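Local coordinates for sterol carrier protein 2 (Thermus thermophilus, PDB 2CX7) that probably binds sterols or other lipids and carries them between membranes, at residues E6-N17 with L55-A65; V86-L94 with A116-R127. All coordinates share one frame; numbering follows the deposited sequence.

Both contacts join an N- or C-terminal helix to other parts of a single SCP-2 domain, and each is partly buried. Interaction 1 lays helix 6-17 along strand 59-67, an outermost strand of the sheet, and relies on a disulfide, direct hydrogen bonds to strand backbone and water bridges. Interaction 2 sets helix 116-127 against the connection between helices 80-86 and 93-99; leucine, valine and proline side chains and the chain of Arg-127 do most of the work, with one water bridging Glu-92 and Gln-120. Their helices touch each other: Tyr-12 OH probably bonds to Leu-122 O at 2.6 Å, while Lys-15 and Leu-16 pack on Val-125.

Interaction 1. Residues E6-N17 with L55-A65; sequences EAWAQAYCRKLN and LWHGACRGAKA
Asn-17 OD1 accepts from Cys-60 N at 2.8 Å, nearly straight at 173° although the donor is tilted from the carbonyl plane, and the ND2 of the same amide donates a hydrogen bond to a lone pair of Cys-60 O at 2.8 Å. This two-point grip, much like that of a neighbouring strand, is made by the last turn of helix 6-17 on edge strand 59-67 of the SCP-2 fold, the two running nearly antiparallel. A leucine in place of Asn-17 would probably leave both the N-H and the carbonyl of Cys-60 without these mates. One turn back, Cys-13 and Cys-60 form a disulfide with a left-handed bridge (chi3 -102°); each SG lies anti to its own backbone nitrogen, which extends both side chains across the gap. The strand fits close because its inward residues are small: Ala-63 CB rests 3.4 Å from Ala-9 O and also meets Cys-13 CB. Leu-16 fills the more buried side, where its side chain crosses that of Leu-55 at about a right angle, CD1 meeting CD2. At the far end, Glu-6 bends back to receive Ala-65 N on OE1 at 3.0 Å, from above the carboxylate plane, with OE2 a weaker second acceptor. A water donates to Glu-6 OE2 at 2.7 Å and to Ala-65 O at 2.8 Å.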
loop_
_atom_site.group_PDB
_atom_site.type_symbol
_atom_site.label_atom_id
_atom_site.label_comp_id
_atom_site.label_asym_id
_atom_site.label_seq_id
_atom_site.Cartn_x
_atom_site.Cartn_y
_atom_site.Cartn_z
ATOM N N GLU A 6 11.861 3.512 5.514
ATOM C CA GLU A 6 11.581 4.921 5.261
ATOM C C GLU A 6 12.071 5.348 3.881
ATOM O O GLU A 6 11.395 6.104 3.181
ATOM C CB GLU A 6 12.227 5.794 6.342
ATOM C CG GLU A 6 11.704 7.223 6.354
ATOM C CD GLU A 6 10.191 7.274 6.435
ATOM O OE1 GLU A 6 9.525 6.882 5.452
ATOM O OE2 GLU A 6 9.661 7.695 7.481
ATOM N N ALA A 7 13.241 4.859 3.489
ATOM C CA ALA A 7 13.799 5.187 2.186
ATOM C C ALA A 7 12.873 4.694 1.075
ATOM O O ALA A 7 12.684 5.368 0.061
ATOM C CB ALA A 7 15.184 4.558 2.035
ATOM N N TRP A 8 12.292 3.516 1.276
ATOM C CA TRP A 8 11.387 2.934 0.291
ATOM C C TRP A 8 10.120 3.783 0.216
ATOM O O TRP A 8 9.671 4.158 -0.867
ATOM C CB TRP A 8 11.019 1.499 0.690
ATOM C CG TRP A 8 10.334 0.740 -0.400
ATOM C CD1 TRP A 8 10.928 0.068 -1.429
ATOM C CD2 TRP A 8 8.921 0.622 -0.607
ATOM N NE1 TRP A 8 9.973 -0.462 -2.264
ATOM C CE2 TRP A 8 8.733 -0.134 -1.784
ATOM C CE3 TRP A 8 7.795 1.086 0.086
ATOM C CZ2 TRP A 8 7.462 -0.439 -2.286
ATOM C CZ3 TRP A 8 6.530 0.783 -0.413
ATOM C CH2 TRP A 8 6.375 0.027 -1.588
ATOM N N ALA A 9 9.557 4.088 1.378
ATOM C CA ALA A 9 8.341 4.893 1.453
ATOM C C ALA A 9 8.488 6.203 0.688
ATOM O O ALA A 9 7.579 6.608 -0.043
ATOM C CB ALA A 9 7.996 5.179 2.895
ATOM N N GLN A 10 9.626 6.869 0.875
ATOM C CA GLN A 10 9.890 8.131 0.193
ATOM C C GLN A 10 10.015 7.929 -1.306
ATOM O O GLN A 10 9.478 8.707 -2.091
ATOM C CB GLN A 10 11.183 8.765 0.710
ATOM C CG GLN A 10 11.122 9.265 2.139
ATOM C CD GLN A 10 12.436 9.893 2.567
ATOM O OE1 GLN A 10 12.927 10.823 1.925
ATOM N NE2 GLN A 10 13.017 9.385 3.650
ATOM N N ALA A 11 10.732 6.885 -1.706
ATOM C CA ALA A 11 10.920 6.610 -3.122
ATOM C C ALA A 11 9.595 6.235 -3.776
ATOM O O ALA A 11 9.375 6.518 -4.951
ATOM C CB ALA A 11 11.933 5.480 -3.313
ATOM N N TYR A 12 8.722 5.590 -3.005
ATOM C CA TYR A 12 7.418 5.161 -3.508
ATOM C C TYR A 12 6.514 6.373 -3.748
ATOM O O TYR A 12 5.870 6.478 -4.790
ATOM C CB TYR A 12 6.787 4.200 -2.503
ATOM C CG TYR A 12 5.455 3.609 -2.904
ATOM C CD1 TYR A 12 5.150 3.348 -4.241
ATOM C CD2 TYR A 12 4.536 3.223 -1.929
ATOM C CE1 TYR A 12 3.963 2.706 -4.596
ATOM C CE2 TYR A 12 3.353 2.582 -2.269
ATOM C CZ TYR A 12 3.074 2.322 -3.599
ATOM O OH TYR A 12 1.928 1.635 -3.921
ATOM N N CYS A 13 6.478 7.288 -2.786
ATOM C CA CYS A 13 5.657 8.497 -2.917
ATOM C C CYS A 13 6.093 9.244 -4.169
ATOM O O CYS A 13 5.259 9.674 -4.963
ATOM C CB CYS A 13 5.821 9.381 -1.681
ATOM S SG CYS A 13 4.611 10.737 -1.411
ATOM N N ARG A 14 7.401 9.379 -4.360
ATOM C CA ARG A 14 7.926 10.065 -5.532
ATOM C C ARG A 14 7.516 9.353 -6.817
ATOM O O ARG A 14 7.089 9.994 -7.777
ATOM C CB ARG A 14 9.455 10.151 -5.456
ATOM C CG ARG A 14 10.071 10.898 -6.617
ATOM C CD ARG A 14 11.581 10.990 -6.492
ATOM N NE ARG A 14 12.150 11.801 -7.563
ATOM C CZ ARG A 14 13.451 11.893 -7.824
ATOM N NH1 ARG A 14 14.331 11.223 -7.087
ATOM N NH2 ARG A 14 13.873 12.652 -8.826
ATOM N N LYS A 15 7.644 8.026 -6.839
ATOM C CA LYS A 15 7.277 7.249 -8.020
ATOM C C LYS A 15 5.798 7.409 -8.358
ATOM O O LYS A 15 5.423 7.454 -9.530
ATOM C CB LYS A 15 7.593 5.767 -7.809
ATOM C CG LYS A 15 8.999 5.365 -8.221
ATOM C CD LYS A 15 9.184 5.456 -9.734
ATOM C CE LYS A 15 10.520 4.849 -10.149
ATOM N NZ LYS A 15 10.710 4.809 -11.628
ATOM N N LEU A 16 4.961 7.484 -7.329
ATOM C CA LEU A 16 3.528 7.663 -7.547
ATOM C C LEU A 16 3.262 9.037 -8.147
ATOM O O LEU A 16 2.404 9.186 -9.000
ATOM C CB LEU A 16 2.759 7.518 -6.230
ATOM C CG LEU A 16 2.621 6.096 -5.673
ATOM C CD1 LEU A 16 2.019 6.161 -4.280
ATOM C CD2 LEU A 16 1.731 5.250 -6.608
ATOM N N ASN A 17 3.993 10.049 -7.693
ATOM C CA ASN A 17 3.789 11.382 -8.238
ATOM C C ASN A 17 4.282 11.473 -9.678
ATOM O O ASN A 17 3.854 12.340 -10.418
ATOM C CB ASN A 17 4.478 12.442 -7.366
ATOM C CG ASN A 17 3.684 12.767 -6.109
ATOM O OD1 ASN A 17 2.465 12.943 -6.164
ATOM N ND2 ASN A 17 4.363 12.850 -4.978
ATOM N N LEU A 55 -2.560 10.041 0.307
ATOM C CA LEU A 55 -2.948 10.141 -1.096
ATOM C C LEU A 55 -4.068 11.148 -1.326
ATOM O O LEU A 55 -4.990 11.238 -0.523
ATOM C CB LEU A 55 -3.377 8.756 -1.590
ATOM C CG LEU A 55 -2.344 7.635 -1.397
ATOM C CD1 LEU A 55 -2.962 6.292 -1.701
ATOM C CD2 LEU A 55 -1.134 7.891 -2.287
ATOM N N TRP A 56 -4.000 11.876 -2.438
ATOM C CA TRP A 56 -5.020 12.876 -2.735
ATOM C C TRP A 56 -5.112 13.277 -4.206
ATOM O O TRP A 56 -4.174 13.846 -4.778
ATOM C CB TRP A 56 -4.780 14.123 -1.880
ATOM C CG TRP A 56 -5.893 15.140 -1.954
ATOM C CD1 TRP A 56 -6.051 16.121 -2.887
ATOM C CD2 TRP A 56 -6.998 15.262 -1.051
ATOM N NE1 TRP A 56 -7.184 16.853 -2.619
ATOM C CE2 TRP A 56 -7.785 16.346 -1.497
ATOM C CE3 TRP A 56 -7.397 14.560 0.096
ATOM C CZ2 TRP A 56 -8.953 16.750 -0.834
ATOM C CZ3 TRP A 56 -8.555 14.959 0.754
ATOM C CH2 TRP A 56 -9.321 16.047 0.286
ATOM N N HIS A 57 -6.250 12.961 -4.816
ATOM C CA HIS A 57 -6.527 13.304 -6.207
ATOM C C HIS A 57 -5.440 12.960 -7.217
ATOM O O HIS A 57 -5.132 13.767 -8.093
ATOM C CB HIS A 57 -6.853 14.798 -6.322
ATOM C CG HIS A 57 -8.055 15.221 -5.536
ATOM N ND1 HIS A 57 -8.595 16.486 -5.630
ATOM C CD2 HIS A 57 -8.803 14.560 -4.619
ATOM C CE1 HIS A 57 -9.623 16.588 -4.805
ATOM N NE2 HIS A 57 -9.769 15.434 -4.179
ATOM N N GLY A 58 -4.864 11.767 -7.102
ATOM C CA GLY A 58 -3.847 11.358 -8.054
ATOM C C GLY A 58 -2.419 11.596 -7.616
ATOM O O GLY A 58 -1.484 11.102 -8.253
ATOM N N ALA A 59 -2.242 12.347 -6.537
ATOM C CA ALA A 59 -0.913 12.641 -6.029
ATOM C C ALA A 59 -0.638 11.972 -4.691
ATOM O O ALA A 59 -1.553 11.507 -4.000
ATOM C CB ALA A 59 -0.742 14.156 -5.872
ATOM N N CYS A 60 0.643 11.901 -4.348
ATOM C CA CYS A 60 1.048 11.377 -3.059
ATOM C C CYS A 60 1.592 12.617 -2.357
ATOM O O CYS A 60 2.639 13.148 -2.740
ATOM C CB CYS A 60 2.147 10.309 -3.183
ATOM S SG CYS A 60 2.760 9.863 -1.528
ATOM N N ARG A 61 0.863 13.095 -1.352
ATOM C CA ARG A 61 1.253 14.286 -0.608
ATOM C C ARG A 61 2.303 13.994 0.448
ATOM O O ARG A 61 2.875 14.909 1.033
ATOM C CB ARG A 61 0.031 14.910 0.053
ATOM C CG ARG A 61 -1.034 15.340 -0.932
ATOM C CD ARG A 61 -2.174 16.084 -0.255
ATOM N NE ARG A 61 -2.787 15.327 0.833
ATOM C CZ ARG A 61 -3.895 15.705 1.469
ATOM N NH1 ARG A 61 -4.510 16.830 1.119
ATOM N NH2 ARG A 61 -4.381 14.972 2.463
ATOM N N GLY A 62 2.552 12.713 0.693
ATOM C CA GLY A 62 3.539 12.335 1.685
ATOM C C GLY A 62 3.430 10.867 2.034
ATOM O O GLY A 62 2.368 10.259 1.895
ATOM N N ALA A 63 4.542 10.290 2.471
ATOM C CA ALA A 63 4.568 8.886 2.848
ATOM C C ALA A 63 5.464 8.749 4.070
ATOM O O ALA A 63 6.201 9.671 4.413
ATOM C CB ALA A 63 5.104 8.054 1.704
ATOM N N LYS A 64 5.392 7.610 4.738
ATOM C CA LYS A 64 6.226 7.395 5.909
ATOM C C LYS A 64 6.144 5.945 6.334
ATOM O O LYS A 64 5.092 5.311 6.213
ATOM C CB LYS A 64 5.770 8.286 7.067
ATOM C CG LYS A 64 4.364 7.993 7.559
ATOM C CD LYS A 64 4.006 8.862 8.744
ATOM C CE LYS A 64 2.591 8.593 9.205
ATOM N NZ LYS A 64 2.214 9.462 10.348
ATOM N N ALA A 65 7.270 5.422 6.801
ATOM C CA ALA A 65 7.322 4.056 7.289
ATOM C C ALA A 65 7.168 4.202 8.791
ATOM O O ALA A 65 7.812 5.055 9.420
ATOM C CB ALA A 65 8.657 3.409 6.947
HETATM O O HOH W 1 8.688 7.619 9.971
HETATM O O HOH W 2 0.812 11.310 -9.773
#

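Interaction 2. Residues V86-L94 with A116-R127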
loop_
_atom_site.group_PDB
_atom_site.type_symbol
_atom_site.label_atom_id
_atom_site.label_comp_id
_atom_site.label_asym_id
_atom_site.label_seq_id
_atom_site.Cartn_x
_atom_site.Cartn_y
_atom_site.Cartn_z
ATOM N N VAL A 86 2.982 -9.707 -3.487
ATOM C CA VAL A 86 2.196 -8.678 -4.160
ATOM C C VAL A 86 3.055 -7.574 -4.754
ATOM O O VAL A 86 2.941 -7.255 -5.941
ATOM C CB VAL A 86 1.151 -8.032 -3.199
ATOM C CG1 VAL A 86 0.443 -6.851 -3.894
ATOM C CG2 VAL A 86 0.116 -9.062 -2.794
ATOM N N LEU A 87 3.925 -6.999 -3.932
ATOM C CA LEU A 87 4.767 -5.901 -4.381
ATOM C C LEU A 87 5.846 -6.329 -5.363
ATOM O O LEU A 87 6.610 -5.493 -5.847
ATOM C CB LEU A 87 5.385 -5.186 -3.175
ATOM C CG LEU A 87 4.347 -4.651 -2.176
ATOM C CD1 LEU A 87 5.057 -3.966 -1.019
ATOM C CD2 LEU A 87 3.397 -3.677 -2.864
ATOM N N GLU A 88 5.896 -7.627 -5.656
ATOM C CA GLU A 88 6.856 -8.190 -6.605
ATOM C C GLU A 88 6.158 -8.810 -7.828
ATOM O O GLU A 88 6.795 -9.445 -8.676
ATOM C CB GLU A 88 7.728 -9.232 -5.907
ATOM C CG GLU A 88 8.850 -8.619 -5.085
ATOM C CD GLU A 88 9.479 -9.598 -4.112
ATOM O OE1 GLU A 88 9.563 -10.803 -4.437
ATOM O OE2 GLU A 88 9.903 -9.155 -3.021
ATOM N N GLY A 89 4.844 -8.632 -7.901
ATOM C CA GLY A 89 4.074 -9.127 -9.031
ATOM C C GLY A 89 3.723 -10.605 -9.098
ATOM O O GLY A 89 3.182 -11.059 -10.112
ATOM N N ARG A 90 4.016 -11.357 -8.040
ATOM C CA ARG A 90 3.720 -12.786 -8.015
ATOM C C ARG A 90 2.313 -13.097 -7.528
ATOM O O ARG A 90 1.862 -14.240 -7.615
ATOM C CB ARG A 90 4.727 -13.531 -7.136
ATOM C CG ARG A 90 6.134 -13.593 -7.702
ATOM C CD ARG A 90 7.048 -14.381 -6.769
ATOM N NE ARG A 90 7.388 -13.632 -5.560
ATOM C CZ ARG A 90 7.725 -14.189 -4.400
ATOM N NH1 ARG A 90 7.765 -15.510 -4.277
ATOM N NH2 ARG A 90 8.041 -13.424 -3.365
ATOM N N LEU A 91 1.627 -12.086 -7.003
ATOM C CA LEU A 91 0.263 -12.258 -6.509
ATOM C C LEU A 91 -0.562 -11.039 -6.918
ATOM O O LEU A 91 -0.190 -9.909 -6.628
ATOM C CB LEU A 91 0.272 -12.416 -4.984
ATOM C CG LEU A 91 -1.081 -12.543 -4.270
ATOM C CD1 LEU A 91 -1.840 -13.751 -4.795
ATOM C CD2 LEU A 91 -0.846 -12.683 -2.769
ATOM N N GLU A 92 -1.664 -11.283 -7.625
ATOM C CA GLU A 92 -2.545 -10.216 -8.102
ATOM C C GLU A 92 -3.277 -9.620 -6.892
ATOM O O GLU A 92 -3.917 -10.339 -6.131
ATOM C CB GLU A 92 -3.514 -10.802 -9.141
ATOM C CG GLU A 92 -4.237 -9.777 -9.999
ATOM C CD GLU A 92 -5.397 -9.132 -9.277
ATOM O OE1 GLU A 92 -6.286 -9.874 -8.814
ATOM O OE2 GLU A 92 -5.422 -7.890 -9.172
ATOM N N PRO A 93 -3.198 -8.291 -6.706
ATOM C CA PRO A 93 -3.848 -7.638 -5.561
ATOM C C PRO A 93 -5.362 -7.697 -5.362
ATOM O O PRO A 93 -5.827 -7.895 -4.239
ATOM C CB PRO A 93 -3.324 -6.202 -5.638
ATOM C CG PRO A 93 -3.099 -5.988 -7.101
ATOM C CD PRO A 93 -2.481 -7.303 -7.541
ATOM N N LEU A 94 -6.145 -7.529 -6.419
ATOM C CA LEU A 94 -7.595 -7.556 -6.231
ATOM C C LEU A 94 -8.064 -8.911 -5.711
ATOM O O LEU A 94 -8.868 -8.982 -4.783
ATOM C CB LEU A 94 -8.300 -7.202 -7.543
ATOM C CG LEU A 94 -7.957 -5.801 -8.064
ATOM C CD1 LEU A 94 -8.774 -5.520 -9.320
ATOM C CD2 LEU A 94 -8.255 -4.760 -7.001
ATOM N N ALA A 116 -10.728 0.311 -7.940
ATOM C CA ALA A 116 -9.946 -0.875 -8.268
ATOM C C ALA A 116 -8.752 -0.568 -9.183
ATOM O O ALA A 116 -7.666 -1.118 -9.002
ATOM C CB ALA A 116 -10.859 -1.930 -8.912
ATOM N N GLN A 117 -8.938 0.314 -10.160
ATOM C CA GLN A 117 -7.848 0.635 -11.061
ATOM C C GLN A 117 -6.722 1.372 -10.324
ATOM O O GLN A 117 -5.540 1.148 -10.589
ATOM C CB GLN A 117 -8.362 1.482 -12.223
ATOM C CG GLN A 117 -7.347 1.666 -13.334
ATOM C CD GLN A 117 -7.895 2.502 -14.472
ATOM O OE1 GLN A 117 -8.341 3.633 -14.266
ATOM N NE2 GLN A 117 -7.866 1.950 -15.683
ATOM N N ALA A 118 -7.090 2.266 -9.413
ATOM C CA ALA A 118 -6.091 3.004 -8.647
ATOM C C ALA A 118 -5.289 1.995 -7.821
ATOM O O ALA A 118 -4.068 2.117 -7.689
ATOM C CB ALA A 118 -6.773 4.029 -7.720
ATOM N N ALA A 119 -5.978 0.994 -7.275
ATOM C CA ALA A 119 -5.319 -0.032 -6.472
ATOM C C ALA A 119 -4.339 -0.820 -7.345
ATOM O O ALA A 119 -3.201 -1.087 -6.945
ATOM C CB ALA A 119 -6.362 -0.972 -5.854
ATOM N N GLN A 120 -4.785 -1.199 -8.538
ATOM C CA GLN A 120 -3.930 -1.938 -9.457
ATOM C C GLN A 120 -2.690 -1.103 -9.778
ATOM O O GLN A 120 -1.571 -1.623 -9.825
ATOM C CB GLN A 120 -4.697 -2.276 -10.743
ATOM C CG GLN A 120 -5.808 -3.291 -10.557
ATOM C CD GLN A 120 -6.667 -3.444 -11.803
ATOM O OE1 GLN A 120 -7.279 -2.483 -12.274
ATOM N NE2 GLN A 120 -6.717 -4.656 -12.341
ATOM N N GLU A 121 -2.881 0.200 -9.983
ATOM C CA GLU A 121 -1.750 1.071 -10.290
ATOM C C GLU A 121 -0.819 1.263 -9.087
ATOM O O GLU A 121 0.405 1.291 -9.243
ATOM C CB GLU A 121 -2.233 2.438 -10.799
ATOM C CG GLU A 121 -2.781 2.438 -12.228
ATOM C CD GLU A 121 -1.778 1.912 -13.248
ATOM O OE1 GLU A 121 -0.558 2.022 -13.006
ATOM O OE2 GLU A 121 -2.212 1.397 -14.299
ATOM N N LEU A 122 -1.392 1.405 -7.895
ATOM C CA LEU A 122 -0.583 1.565 -6.683
ATOM C C LEU A 122 0.400 0.414 -6.606
ATOM O O LEU A 122 1.593 0.598 -6.332
ATOM C CB LEU A 122 -1.466 1.536 -5.427
ATOM C CG LEU A 122 -2.185 2.819 -4.999
ATOM C CD1 LEU A 122 -3.131 2.523 -3.846
ATOM C CD2 LEU A 122 -1.153 3.868 -4.569
ATOM N N VAL A 123 -0.111 -0.787 -6.848
ATOM C CA VAL A 123 0.712 -1.984 -6.792
ATOM C C VAL A 123 1.721 -2.049 -7.941
ATOM O O VAL A 123 2.887 -2.398 -7.731
ATOM C CB VAL A 123 -0.174 -3.241 -6.773
ATOM C CG1 VAL A 123 0.673 -4.493 -6.927
ATOM C CG2 VAL A 123 -0.943 -3.293 -5.445
ATOM N N LYS A 124 1.281 -1.717 -9.150
ATOM C CA LYS A 124 2.183 -1.736 -10.300
ATOM C C LYS A 124 3.333 -0.759 -10.078
ATOM O O LYS A 124 4.480 -1.055 -10.422
ATOM C CB LYS A 124 1.436 -1.370 -11.593
ATOM C CG LYS A 124 0.503 -2.454 -12.121
ATOM C CD LYS A 124 -0.140 -2.012 -13.424
ATOM C CE LYS A 124 -1.064 -3.084 -13.989
ATOM N NZ LYS A 124 -1.724 -2.594 -15.228
ATOM N N VAL A 125 3.040 0.407 -9.504
ATOM C CA VAL A 125 4.088 1.393 -9.248
ATOM C C VAL A 125 5.052 0.898 -8.168
ATOM O O VAL A 125 6.269 1.066 -8.287
ATOM C CB VAL A 125 3.487 2.765 -8.821
ATOM C CG1 VAL A 125 4.583 3.693 -8.288
ATOM C CG2 VAL A 125 2.801 3.411 -10.020
ATOM N N ALA A 126 4.508 0.278 -7.123
ATOM C CA ALA A 126 5.331 -0.234 -6.031
ATOM C C ALA A 126 6.377 -1.196 -6.581
ATOM O O ALA A 126 7.536 -1.179 -6.167
ATOM C CB ALA A 126 4.451 -0.946 -5.006
ATOM N N ARG A 127 5.952 -2.027 -7.526
ATOM C CA ARG A 127 6.828 -3.017 -8.140
ATOM C C ARG A 127 8.041 -2.396 -8.842
ATOM O O ARG A 127 9.097 -3.026 -8.927
ATOM C CB ARG A 127 6.026 -3.870 -9.135
ATOM C CG ARG A 127 4.974 -4.770 -8.478
ATOM C CD ARG A 127 3.966 -5.311 -9.492
ATOM N NE ARG A 127 4.607 -6.019 -10.599
ATOM C CZ ARG A 127 3.954 -6.520 -11.645
ATOM N NH1 ARG A 127 2.634 -6.399 -11.733
ATOM N NH2 ARG A 127 4.624 -7.138 -12.610
HETATM O O HOH W 3 -5.347 -6.738 -11.495
#
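The guanidinium of Arg-127 lies with one face over a bare backbone carbon, Gly-89 CA, which comes 3.5 Å from NE. Glycine suits this place twice over: its phi is positive (78°), and a beta carbon would run into the arginine CZ. The arginine chain bends at chi3 to reach there, and Leu-87 O lies 3.2 Å from Arg-127 CG and also makes a CA-H...O contact with Arg-127 CA. Toward the N-terminal end of the helix the contact is apolar. Val-123 uses both branches: CG1, anti to the backbone nitrogen (chi1 171°), meets Val-86 CG1 at 3.8 Å, while CG2 turns to the Pro-93 ring, also at 3.8 Å from its CB. Leu-87 CD2 presses on Ala-126 CB at 3.6 Å, where alanine lets the loop come near. Leu-94 lies across the Gln-120 chain at about a right angle, CD1 beside the amide NE2; CD1 also reaches Ala-116 CB, while CD2 lies by Ala-119 CB. A water accepts from Gln-120 NE2 and donates to Glu-92 OE2, the same oxygen that takes Leu-94 N at 2.9 Å. Helix 116-127 thus packs on the turn joining two helices: Gly-89 is the C-prime residue of a Schellman motif ending helix 80-86, and Glu-92 is the N-cap of helix 93-99.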